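N-formylglutamate amidohydrolase (Ralstonia eutropha, PDB 2Q7S) probably acts as a zinc-dependent hydrolase of the N-formylglutamate amidohydrolase family and binds a zinc ion. Local coordinates at residues V27-P31 against Y148-L152; D89-P93 against P103-G107; L190-G196 against L247-R252. One frame throughout, in Å; residues are numbered along the deposited sequence.

In the fold
Contacts 1 and 3 lie in the buried body of the protein and reach the same seven-stranded mixed sheet; contact 2 is a surface contact between two loops. Contact 1 packs helix 134-163 over strand 26-30, with apolar side chains and one short hydrogen bond. Contact 3 pairs strands 193-196 and 244-252 edge to edge, so backbone hydrogen bonds dominate, with one salt bridge added. Contact 2 mixes two direct hydrogen bonds, two water bridges and proline-rich apolar contacts. Along the chain, contact 2 is nested within the loop closed by contact 1, and contact 3 follows both. The side chains of Pro31 and Glu250 lie about 5 Å from the zinc ion; contact 2 lies farther off.

Contact 1: residues V27-P31 against Y148-L152; sequences VCDSP and YHAAL
Residues 27-30 are extended strand, and Pro31 leaves the strand with phi/psi of -77/-17°. Residues 148-152 are helix. The two short axes run nearly antiparallel, at 162°, and approach to 10.5 Å. Asp29 CA lies 7.4 Å from Leu152 CA, and Pro31 CA lies 8.5 Å from Tyr148 CA. The wide spacing is filled by side chains.

The CA-to-CB bond of Tyr148 points toward the strand, and its t rotamer, with chi2 of 90°, carries OH to Asp29. Asp29 takes the p rotamer, with chi2 of -56°. Tyr148 OH donates a short hydrogen bond to Asp29 OD2, 2.5 Å away, and this oxygen lies at the ring edge. Asp29 OD1 is held by His168 and Asn170. The tyrosine tip also packs on Pro31, whose CB is 4.1 Å from Tyr148 CZ.

Leu152 (t, p) brings its tip nearer to the strand than its CA-to-CB bond suggests. Its CD1 lies 4.0 Å from both Val27 CG1 and Asp29 CB. Val27 is t and points toward the helix; Cys28 points away.

This is helix-on-sheet packing of an alpha/beta fold, near the metal site: Pro31 touches the zinc ligand His172. Strand 26-30 lies between strands 71-75 and 166-174. Helix 134-163 covers one face, with Tyr148 and Leu152 also touching Leu73 of strand 71-75.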
ATOM      1  N   VAL A  27     -13.004   0.131   1.463  1.00 11.02           N
ATOM      2  CA  VAL A  27     -12.015   0.810   2.318  1.00 13.66           C
ATOM      3  C   VAL A  27     -10.674   0.650   1.607  1.00 14.48           C
ATOM      4  O   VAL A  27     -10.295  -0.474   1.259  1.00 12.81           O
ATOM      5  CB  VAL A  27     -11.950   0.166   3.712  1.00 15.08           C
ATOM      6  CG1 VAL A  27     -10.831   0.788   4.587  1.00 13.85           C
ATOM      7  CG2 VAL A  27     -13.296   0.254   4.380  1.00 18.45           C
ATOM      8  N   CYS A  28      -9.970   1.768   1.389  1.00 12.03           N
ATOM      9  CA  CYS A  28      -8.750   1.775   0.583  1.00 12.57           C
ATOM     10  C   CYS A  28      -7.613   2.394   1.372  1.00 16.30           C
ATOM     11  O   CYS A  28      -7.803   3.435   1.993  1.00 18.15           O
ATOM     12  CB  CYS A  28      -8.987   2.505  -0.732  1.00 12.86           C
ATOM     13  SG  CYS A  28     -10.233   1.762  -1.743  1.00 17.28           S
ATOM     14  N   ASP A  29      -6.444   1.732   1.437  1.00 16.23           N
ATOM     15  CA  ASP A  29      -5.321   2.401   2.053  1.00 14.30           C
ATOM     16  C   ASP A  29      -4.080   2.526   1.144  1.00  9.54           C
ATOM     17  O   ASP A  29      -3.825   1.667   0.361  1.00 13.56           O
ATOM     18  CB  ASP A  29      -5.004   1.859   3.414  1.00 13.05           C
ATOM     19  CG  ASP A  29      -4.237   0.612   3.384  1.00 14.71           C
ATOM     20  OD1 ASP A  29      -4.718  -0.338   2.757  1.00 17.65           O
ATOM     21  OD2 ASP A  29      -3.169   0.568   4.054  1.00 11.30           O
ATOM     22  N   SER A  30      -3.396   3.665   1.283  1.00 14.37           N
ATOM     23  CA  SER A  30      -2.143   3.977   0.587  1.00 12.04           C
ATOM     24  C   SER A  30      -1.085   4.093   1.726  1.00 11.63           C
ATOM     25  O   SER A  30      -0.810   5.202   2.270  1.00 10.66           O
ATOM     26  CB  SER A  30      -2.297   5.260  -0.245  1.00 11.54           C
ATOM     27  OG  SER A  30      -1.115   5.727  -0.894  1.00 14.00           O
ATOM     28  N   PRO A  31      -0.424   2.971   2.047  1.00  9.91           N
ATOM     29  CA  PRO A  31       0.563   2.981   3.161  1.00  9.86           C
ATOM     30  C   PRO A  31       1.931   3.615   2.856  1.00 12.86           C
ATOM     31  O   PRO A  31       2.712   3.860   3.764  1.00 15.01           O
ATOM     32  CB  PRO A  31       0.746   1.493   3.469  1.00  9.21           C
ATOM     33  CG  PRO A  31       0.441   0.820   2.179  1.00  5.11           C
ATOM     34  CD  PRO A  31      -0.597   1.625   1.465  1.00 11.26           C
ATOM     35  N   TYR A 148      -1.996   4.691  12.332  1.00 14.38           N
ATOM     36  CA  TYR A 148      -2.339   4.309  10.995  1.00 13.84           C
ATOM     37  C   TYR A 148      -3.144   3.019  11.013  1.00 15.06           C
ATOM     38  O   TYR A 148      -4.241   2.941  10.430  1.00 11.60           O
ATOM     39  CB  TYR A 148      -1.089   4.143  10.123  1.00 13.72           C
ATOM     40  CG  TYR A 148      -1.411   3.785   8.679  1.00 16.59           C
ATOM     41  CD1 TYR A 148      -1.609   4.775   7.735  1.00 17.57           C
ATOM     42  CD2 TYR A 148      -1.540   2.459   8.272  1.00 14.10           C
ATOM     43  CE1 TYR A 148      -1.924   4.459   6.413  1.00 15.93           C
ATOM     44  CE2 TYR A 148      -1.801   2.146   6.950  1.00 12.22           C
ATOM     45  CZ  TYR A 148      -2.027   3.154   6.036  1.00 16.61           C
ATOM     46  OH  TYR A 148      -2.319   2.869   4.712  1.00 18.83           O
ATOM     47  N   HIS A 149      -2.620   1.984  11.665  1.00 13.19           N
ATOM     48  CA  HIS A 149      -3.339   0.709  11.669  1.00 16.04           C
ATOM     49  C   HIS A 149      -4.656   0.698  12.440  1.00 16.36           C
ATOM     50  O   HIS A 149      -5.660   0.101  11.957  1.00 14.33           O
ATOM     51  CB  HIS A 149      -2.425  -0.477  12.025  1.00 16.92           C
ATOM     52  CG  HIS A 149      -1.877  -1.106  10.798  1.00 27.50           C
ATOM     53  ND1 HIS A 149      -2.496  -2.167  10.180  1.00 27.12           N
ATOM     54  CD2 HIS A 149      -0.890  -0.699   9.960  1.00 37.08           C
ATOM     55  CE1 HIS A 149      -1.876  -2.424   9.036  1.00 42.57           C
ATOM     56  NE2 HIS A 149      -0.911  -1.536   8.867  1.00 26.58           N
ATOM     57  N   ALA A 150      -4.718   1.399  13.566  1.00 16.99           N
ATOM     58  CA  ALA A 150      -6.026   1.616  14.241  1.00 17.80           C
ATOM     59  C   ALA A 150      -7.089   2.250  13.293  1.00 18.08           C
ATOM     60  O   ALA A 150      -8.266   1.842  13.314  1.00 14.70           O
ATOM     61  CB  ALA A 150      -5.887   2.446  15.514  1.00 18.96           C
ATOM     62  N   ALA A 151      -6.661   3.189  12.446  1.00 17.10           N
ATOM     63  CA  ALA A 151      -7.589   3.902  11.526  1.00 19.16           C
ATOM     64  C   ALA A 151      -8.069   2.903  10.496  1.00 18.35           C
ATOM     65  O   ALA A 151      -9.259   2.878  10.194  1.00 15.29           O
ATOM     66  CB  ALA A 151      -6.919   5.076  10.828  1.00 16.67           C
ATOM     67  N   LEU A 152      -7.144   2.082   9.969  1.00 21.22           N
ATOM     68  CA  LEU A 152      -7.491   1.014   8.972  1.00 19.59           C
ATOM     69  C   LEU A 152      -8.459   0.004   9.572  1.00 19.54           C
ATOM     70  O   LEU A 152      -9.476  -0.337   8.968  1.00 18.60           O
ATOM     71  CB  LEU A 152      -6.264   0.302   8.423  1.00 18.77           C
ATOM     72  CG  LEU A 152      -6.471  -0.765   7.319  1.00 22.25           C
ATOM     73  CD1 LEU A 152      -7.201  -0.168   6.057  1.00 13.73           C
ATOM     74  CD2 LEU A 152      -5.174  -1.389   6.949  1.00 18.73           C
TER

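Contact 2: residues D89-P93 against P103-G107; sequences DDIDP and PLAPG
Two irregular loop segments cross here at the surface. Asp89 CA lies 4.7 Å from Leu104 CA, and Asp90 CA lies 4.3 Å from Pro106 CA. Asp90, at phi/psi -92/63°, is the centre of an inverse gamma turn. The turn brings Ile91 N to 3.1 Å from Asp89 O in a weak hydrogen bond.

Asp89 O is also the acceptor for Ala105 N, at 2.8 Å and 171°. This is the direct backbone-to-backbone bond between the segments. The second direct bond uses a side chain: Gly107 N donates to Asp90 OD1 at 3.0 Å. Asp90 is t with chi2 near 0°, and its OD1 also pairs with Thr110. The Asp90 backbone is hydrogen-bonded to that of Leu116.

Two waters add bridges. With Asp89 p and chi2 at -8°, its two carboxylate oxygens each accept from one of them. Water 1 donates to Asp89 OD1 (2.8 Å) and to Ala105 O (2.6 Å). Water 2 donates to Asp89 OD2 (2.7 Å) and to Pro103 O (3.0 Å). Ile91 O has no polar partner; it faces Leu104 CB at 3.5 Å and Pro106 CB at 3.6 Å.

Leu104 (m, t) makes apolar contacts, with CD2 3.9 Å from Ile91 CB and CD1 4.0 Å from Pro93 CD. Ile91 is buried, and it also touches Trp100 and Leu116.

The segments flank the short strand 96-97, and the Asp90 side chain is about 13 Å from the zinc ion. The motif is an inverse gamma turn whose Asp89 O and Asp90 carboxylate receive the amides of Ala105 and Gly107.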
ATOM      1  N   ASP A  89       6.321  -7.746  13.861  1.00 12.52           N
ATOM      2  CA  ASP A  89       7.403  -8.658  14.172  1.00 14.29           C
ATOM      3  C   ASP A  89       8.359  -8.870  12.989  1.00 13.71           C
ATOM      4  O   ASP A  89       9.246  -9.699  13.065  1.00 12.16           O
ATOM      5  CB  ASP A  89       6.875  -9.979  14.741  1.00 15.58           C
ATOM      6  CG  ASP A  89       6.038 -10.783  13.747  1.00 21.12           C
ATOM      7  OD1 ASP A  89       5.704 -10.289  12.636  1.00 21.81           O
ATOM      8  OD2 ASP A  89       5.713 -11.928  14.111  1.00 21.55           O
ATOM      9  N   ASP A  90       8.197  -8.065  11.941  1.00 13.86           N
ATOM     10  CA  ASP A  90       9.009  -8.160  10.713  1.00 13.61           C
ATOM     11  C   ASP A  90      10.230  -7.243  10.805  1.00 15.28           C
ATOM     12  O   ASP A  90      10.415  -6.330  10.024  1.00 15.83           O
ATOM     13  CB  ASP A  90       8.155  -7.862   9.491  1.00 12.50           C
ATOM     14  CG  ASP A  90       8.806  -8.286   8.211  1.00 20.15           C
ATOM     15  OD1 ASP A  90       9.932  -8.848   8.221  1.00 16.76           O
ATOM     16  OD2 ASP A  90       8.152  -8.097   7.181  1.00 15.18           O
ATOM     17  N   ILE A  91      11.075  -7.573  11.791  1.00 16.98           N
ATOM     18  CA  ILE A  91      12.273  -6.861  12.142  1.00 15.03           C
ATOM     19  C   ILE A  91      13.362  -7.905  12.283  1.00 15.20           C
ATOM     20  O   ILE A  91      13.133  -8.950  12.862  1.00 15.51           O
ATOM     21  CB  ILE A  91      12.170  -6.177  13.519  1.00 16.22           C
ATOM     22  CG1 ILE A  91      10.972  -5.222  13.582  1.00 15.69           C
ATOM     23  CG2 ILE A  91      13.496  -5.501  13.804  1.00 12.41           C
ATOM     24  CD1 ILE A  91      10.583  -4.704  14.976  1.00 15.03           C
ATOM     25  N   ASP A  92      14.542  -7.621  11.741  1.00 18.33           N
ATOM     26  CA  ASP A  92      15.708  -8.462  11.915  1.00 18.60           C
ATOM     27  C   ASP A  92      16.407  -8.013  13.193  1.00 18.74           C
ATOM     28  O   ASP A  92      16.799  -6.857  13.285  1.00 17.45           O
ATOM     29  CB  ASP A  92      16.639  -8.286  10.712  1.00 21.22           C
ATOM     30  CG  ASP A  92      17.964  -9.047  10.846  1.00 21.35           C
ATOM     31  OD1 ASP A  92      18.167  -9.808  11.808  1.00 30.18           O
ATOM     32  OD2 ASP A  92      18.825  -8.870   9.955  1.00 36.63           O
ATOM     33  N   PRO A  93      16.565  -8.923  14.191  1.00 20.74           N
ATOM     34  CA  PRO A  93      17.289  -8.640  15.431  1.00 20.81           C
ATOM     35  C   PRO A  93      18.611  -7.893  15.278  1.00 21.92           C
ATOM     36  O   PRO A  93      18.981  -7.097  16.148  1.00 21.83           O
ATOM     37  CB  PRO A  93      17.589 -10.038  15.971  1.00 22.63           C
ATOM     38  CG  PRO A  93      16.572 -10.900  15.447  1.00 21.15           C
ATOM     39  CD  PRO A  93      16.000 -10.285  14.211  1.00 19.86           C
ATOM     40  N   PRO A 103       9.229 -12.281  20.365  1.00 16.56           N
ATOM     41  CA  PRO A 103       9.753 -12.967  19.189  1.00 14.95           C
ATOM     42  C   PRO A 103       9.623 -12.167  17.897  1.00 15.16           C
ATOM     43  O   PRO A 103       8.579 -11.521  17.633  1.00 15.18           O
ATOM     44  CB  PRO A 103       8.900 -14.246  19.114  1.00 15.87           C
ATOM     45  CG  PRO A 103       8.279 -14.381  20.406  1.00 16.20           C
ATOM     46  CD  PRO A 103       8.170 -13.070  21.028  1.00 12.41           C
ATOM     47  N   LEU A 104      10.691 -12.211  17.094  1.00 15.64           N
ATOM     48  CA  LEU A 104      10.724 -11.565  15.791  1.00 15.07           C
ATOM     49  C   LEU A 104      10.705 -12.648  14.727  1.00 16.55           C
ATOM     50  O   LEU A 104      11.212 -13.737  14.947  1.00 13.01           O
ATOM     51  CB  LEU A 104      11.970 -10.692  15.675  1.00 18.10           C
ATOM     52  CG  LEU A 104      11.882  -9.414  16.535  1.00 14.00           C
ATOM     53  CD1 LEU A 104      13.133  -8.575  16.420  1.00 11.36           C
ATOM     54  CD2 LEU A 104      10.693  -8.636  16.114  1.00  9.03           C
ATOM     55  N   ALA A 105      10.067 -12.342  13.603  1.00 16.42           N
ATOM     56  CA  ALA A 105       9.822 -13.278  12.506  1.00 14.99           C
ATOM     57  C   ALA A 105      10.054 -12.530  11.192  1.00 16.95           C
ATOM     58  O   ALA A 105       9.106 -12.274  10.427  1.00 17.42           O
ATOM     59  CB  ALA A 105       8.432 -13.785  12.572  1.00 16.51           C
ATOM     60  N   PRO A 106      11.307 -12.124  10.939  1.00 17.37           N
ATOM     61  CA  PRO A 106      11.588 -11.393   9.708  1.00 19.24           C
ATOM     62  C   PRO A 106      11.404 -12.229   8.404  1.00 21.72           C
ATOM     63  O   PRO A 106      11.713 -13.416   8.368  1.00 20.28           O
ATOM     64  CB  PRO A 106      13.049 -10.974   9.885  1.00 18.43           C
ATOM     65  CG  PRO A 106      13.670 -12.042  10.804  1.00 19.34           C
ATOM     66  CD  PRO A 106      12.526 -12.361  11.754  1.00 20.19           C
ATOM     67  N   GLY A 107      10.915 -11.592   7.347  1.00 21.43           N
ATOM     68  CA  GLY A 107      10.776 -12.215   6.021  1.00 21.49           C
ATOM     69  C   GLY A 107      11.812 -11.696   5.029  1.00 19.67           C
ATOM     70  O   GLY A 107      13.002 -11.606   5.357  1.00 21.71           O
TER
HETATM   71  O   HOH W   1       6.726 -11.141  10.180  1.00 28.71           O
HETATM   72  O   HOH W   2       6.642 -13.318  16.237  1.00 52.01           O

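Contact 3: residues L190-G196 against L247-R252; sequences LADFVLG and LQIEIR
Strand 193-196 pairs antiparallel with residues 247-252 of strand 244-252. Their short axes run at 164° to each other and come within 4.6 Å. Val194-Glu250 and Gly196-Gln248 are hydrogen-bonded pairs; Phe193-Ile251 and Leu195-Ile249 are non-hydrogen-bonded pairs.

Backbone bonds come first. Val194 N lies 2.9 Å from Glu250 O, and Glu250 N lies 2.7 Å from Val194 O. Gly196 N to Gln248 O and Gln248 N to Gly196 O are both 2.8 Å. Arg252 N extends the ladder to Asp192 O at 2.8 Å. CA-H...O contacts support it, such as Phe193 CA to Glu250 O at 3.1 Å.

Apolar contacts cover the face of Phe193, Leu195, Ile249 and Ile251. Phe193 (m, chi2 80°) sets CE2 3.6 Å from Ile251 CG1. Leu195 (m, t) sets CD2 3.8 Å from Ile249 CG1. Helices 205-217 and 267-289 pack on this face.

A salt bridge closes the Arg252 end: NE and NH2 reach Asp192 OD1 at 2.8 and 2.9 Å. On the Val194 face, Gln248 NE2 donates to Glu250 OE2 of the same strand at 2.9 Å.

The chemistry thus divides by face: one is apolar and covered by helices, while on the other Glu250 touches the zinc ligand His172.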
ATOM      1  N   LEU A 190       7.218  -6.668 -16.710  1.00 14.31           N
ATOM      2  CA  LEU A 190       6.408  -6.169 -15.634  1.00 17.29           C
ATOM      3  C   LEU A 190       5.154  -5.497 -16.186  1.00 20.65           C
ATOM      4  O   LEU A 190       5.251  -4.715 -17.129  1.00 22.04           O
ATOM      5  CB  LEU A 190       7.226  -5.144 -14.856  1.00 18.18           C
ATOM      6  CG  LEU A 190       6.573  -4.680 -13.586  1.00  9.68           C
ATOM      7  CD1 LEU A 190       6.410  -5.856 -12.567  1.00 16.14           C
ATOM      8  CD2 LEU A 190       7.393  -3.572 -12.958  1.00 14.85           C
ATOM      9  N   ALA A 191       3.984  -5.827 -15.604  1.00 20.14           N
ATOM     10  CA  ALA A 191       2.712  -5.297 -16.088  1.00 16.09           C
ATOM     11  C   ALA A 191       2.559  -3.855 -15.590  1.00 13.96           C
ATOM     12  O   ALA A 191       3.306  -3.367 -14.711  1.00 13.04           O
ATOM     13  CB  ALA A 191       1.562  -6.165 -15.630  1.00 11.85           C
ATOM     14  N   ASP A 192       1.577  -3.171 -16.160  1.00 12.21           N
ATOM     15  CA  ASP A 192       1.269  -1.843 -15.743  1.00  9.60           C
ATOM     16  C   ASP A 192       0.596  -1.868 -14.367  1.00 12.41           C
ATOM     17  O   ASP A 192       0.802  -0.954 -13.577  1.00 11.77           O
ATOM     18  CB  ASP A 192       0.359  -1.161 -16.762  1.00  9.39           C
ATOM     19  CG  ASP A 192       1.026  -0.930 -18.083  1.00 13.69           C
ATOM     20  OD1 ASP A 192       2.221  -0.649 -18.082  1.00 15.50           O
ATOM     21  OD2 ASP A 192       0.335  -0.985 -19.111  1.00 13.01           O
ATOM     22  N   PHE A 193      -0.248  -2.881 -14.140  1.00 12.02           N
ATOM     23  CA  PHE A 193      -0.957  -3.147 -12.869  1.00 12.30           C
ATOM     24  C   PHE A 193      -0.642  -4.561 -12.472  1.00 15.42           C
ATOM     25  O   PHE A 193      -0.713  -5.459 -13.313  1.00 16.51           O
ATOM     26  CB  PHE A 193      -2.457  -3.054 -13.038  1.00 15.81           C
ATOM     27  CG  PHE A 193      -2.961  -1.650 -13.093  1.00 13.32           C
ATOM     28  CD1 PHE A 193      -2.884  -0.921 -14.257  1.00 17.44           C
ATOM     29  CD2 PHE A 193      -3.472  -1.039 -11.948  1.00 15.36           C
ATOM     30  CE1 PHE A 193      -3.300   0.409 -14.297  1.00 16.94           C
ATOM     31  CE2 PHE A 193      -3.939   0.297 -12.007  1.00 17.71           C
ATOM     32  CZ  PHE A 193      -3.840   0.992 -13.163  1.00 19.33           C
ATOM     33  N   VAL A 194      -0.277  -4.763 -11.214  1.00 13.39           N
ATOM     34  CA  VAL A 194      -0.177  -6.078 -10.609  1.00 17.07           C
ATOM     35  C   VAL A 194      -1.209  -6.145  -9.492  1.00 16.82           C
ATOM     36  O   VAL A 194      -1.310  -5.212  -8.660  1.00 16.46           O
ATOM     37  CB  VAL A 194       1.268  -6.414 -10.060  1.00 11.31           C
ATOM     38  CG1 VAL A 194       1.329  -7.820  -9.428  1.00 14.67           C
ATOM     39  CG2 VAL A 194       2.305  -6.300 -11.190  1.00 15.12           C
ATOM     40  N   LEU A 195      -1.980  -7.226  -9.516  1.00 13.33           N
ATOM     41  CA  LEU A 195      -3.056  -7.480  -8.540  1.00 15.95           C
ATOM     42  C   LEU A 195      -2.653  -8.683  -7.683  1.00 15.32           C
ATOM     43  O   LEU A 195      -2.478  -9.755  -8.188  1.00 14.67           O
ATOM     44  CB  LEU A 195      -4.356  -7.791  -9.283  1.00 16.94           C
ATOM     45  CG  LEU A 195      -4.823  -6.735 -10.260  1.00 14.63           C
ATOM     46  CD1 LEU A 195      -6.133  -7.182 -10.981  1.00 13.74           C
ATOM     47  CD2 LEU A 195      -4.987  -5.378  -9.569  1.00 18.64           C
ATOM     48  N   GLY A 196      -2.452  -8.462  -6.388  1.00 16.35           N
ATOM     49  CA  GLY A 196      -2.077  -9.518  -5.464  1.00 17.48           C
ATOM     50  C   GLY A 196      -3.242  -9.873  -4.555  1.00 17.39           C
ATOM     51  O   GLY A 196      -3.796  -9.022  -3.872  1.00 15.21           O
ATOM     52  N   LEU A 247      -7.498  -6.970  -1.674  1.00 12.69           N
ATOM     53  CA  LEU A 247      -6.750  -6.987  -2.944  1.00 13.84           C
ATOM     54  C   LEU A 247      -5.608  -5.956  -2.925  1.00 16.32           C
ATOM     55  O   LEU A 247      -5.852  -4.773  -2.721  1.00 18.71           O
ATOM     56  CB  LEU A 247      -7.734  -6.664  -4.082  1.00 15.14           C
ATOM     57  CG  LEU A 247      -7.151  -6.689  -5.507  1.00 12.61           C
ATOM     58  CD1 LEU A 247      -6.655  -8.127  -5.830  1.00 12.87           C
ATOM     59  CD2 LEU A 247      -8.246  -6.209  -6.479  1.00 16.44           C
ATOM     60  N   GLN A 248      -4.360  -6.378  -3.152  1.00 17.72           N
ATOM     61  CA  GLN A 248      -3.265  -5.408  -3.272  1.00 18.33           C
ATOM     62  C   GLN A 248      -3.179  -4.987  -4.737  1.00 18.69           C
ATOM     63  O   GLN A 248      -3.187  -5.828  -5.621  1.00 15.84           O
ATOM     64  CB  GLN A 248      -1.965  -6.032  -2.804  1.00 17.90           C
ATOM     65  CG  GLN A 248      -0.841  -5.060  -2.605  1.00 18.71           C
ATOM     66  CD  GLN A 248       0.317  -5.633  -1.815  1.00 23.93           C
ATOM     67  OE1 GLN A 248       0.132  -6.286  -0.786  1.00 24.96           O
ATOM     68  NE2 GLN A 248       1.527  -5.394  -2.298  1.00 26.93           N
ATOM     69  N   ILE A 249      -3.138  -3.689  -5.012  1.00 17.11           N
ATOM     70  CA  ILE A 249      -3.004  -3.185  -6.402  1.00 17.99           C
ATOM     71  C   ILE A 249      -1.747  -2.347  -6.578  1.00 19.86           C
ATOM     72  O   ILE A 249      -1.574  -1.285  -5.884  1.00 13.86           O
ATOM     73  CB  ILE A 249      -4.224  -2.297  -6.834  1.00 19.09           C
ATOM     74  CG1 ILE A 249      -5.551  -3.057  -6.625  1.00 17.84           C
ATOM     75  CG2 ILE A 249      -4.038  -1.833  -8.287  1.00 17.10           C
ATOM     76  CD1 ILE A 249      -6.814  -2.321  -7.150  1.00 18.70           C
ATOM     77  N   GLU A 250      -0.911  -2.756  -7.542  1.00 19.21           N
ATOM     78  CA  GLU A 250       0.380  -2.090  -7.794  1.00 20.95           C
ATOM     79  C   GLU A 250       0.422  -1.451  -9.180  1.00 19.41           C
ATOM     80  O   GLU A 250       0.138  -2.101 -10.132  1.00 14.32           O
ATOM     81  CB  GLU A 250       1.510  -3.115  -7.691  1.00 22.12           C
ATOM     82  CG  GLU A 250       1.623  -3.814  -6.366  1.00 22.94           C
ATOM     83  CD  GLU A 250       2.726  -3.304  -5.501  1.00 21.83           C
ATOM     84  OE1 GLU A 250       3.466  -2.391  -5.930  1.00 31.40           O
ATOM     85  OE2 GLU A 250       2.841  -3.799  -4.367  1.00 31.53           O
ATOM     86  N   ILE A 251       0.791  -0.174  -9.260  1.00 19.07           N
ATOM     87  CA  ILE A 251       0.874   0.567 -10.489  1.00 16.78           C
ATOM     88  C   ILE A 251       2.340   0.833 -10.882  1.00 15.23           C
ATOM     89  O   ILE A 251       3.117   1.441 -10.122  1.00 15.54           O
ATOM     90  CB  ILE A 251       0.127   1.941 -10.316  1.00 15.52           C
ATOM     91  CG1 ILE A 251      -1.337   1.721  -9.943  1.00 17.80           C
ATOM     92  CG2 ILE A 251       0.212   2.818 -11.532  1.00 15.77           C
ATOM     93  CD1 ILE A 251      -2.082   3.000  -9.754  1.00 16.37           C
ATOM     94  N   ARG A 252       2.708   0.451 -12.100  1.00 13.21           N
ATOM     95  CA  ARG A 252       4.030   0.768 -12.654  1.00 10.69           C
ATOM     96  C   ARG A 252       4.205   2.318 -12.693  1.00 10.42           C
ATOM     97  O   ARG A 252       3.530   3.048 -13.399  1.00 13.16           O
ATOM     98  CB  ARG A 252       4.169   0.158 -14.049  1.00 12.87           C
ATOM     99  CG  ARG A 252       5.574  -0.017 -14.599  1.00 13.53           C
ATOM    100  CD  ARG A 252       5.556  -0.924 -15.842  1.00 13.23           C
ATOM    101  NE  ARG A 252       4.797  -0.377 -16.975  1.00 17.47           N
ATOM    102  CZ  ARG A 252       5.337   0.381 -17.931  1.00 18.98           C
ATOM    103  NH1 ARG A 252       6.612   0.734 -17.873  1.00 20.04           N
ATOM    104  NH2 ARG A 252       4.602   0.800 -18.939  1.00 19.72           N
TER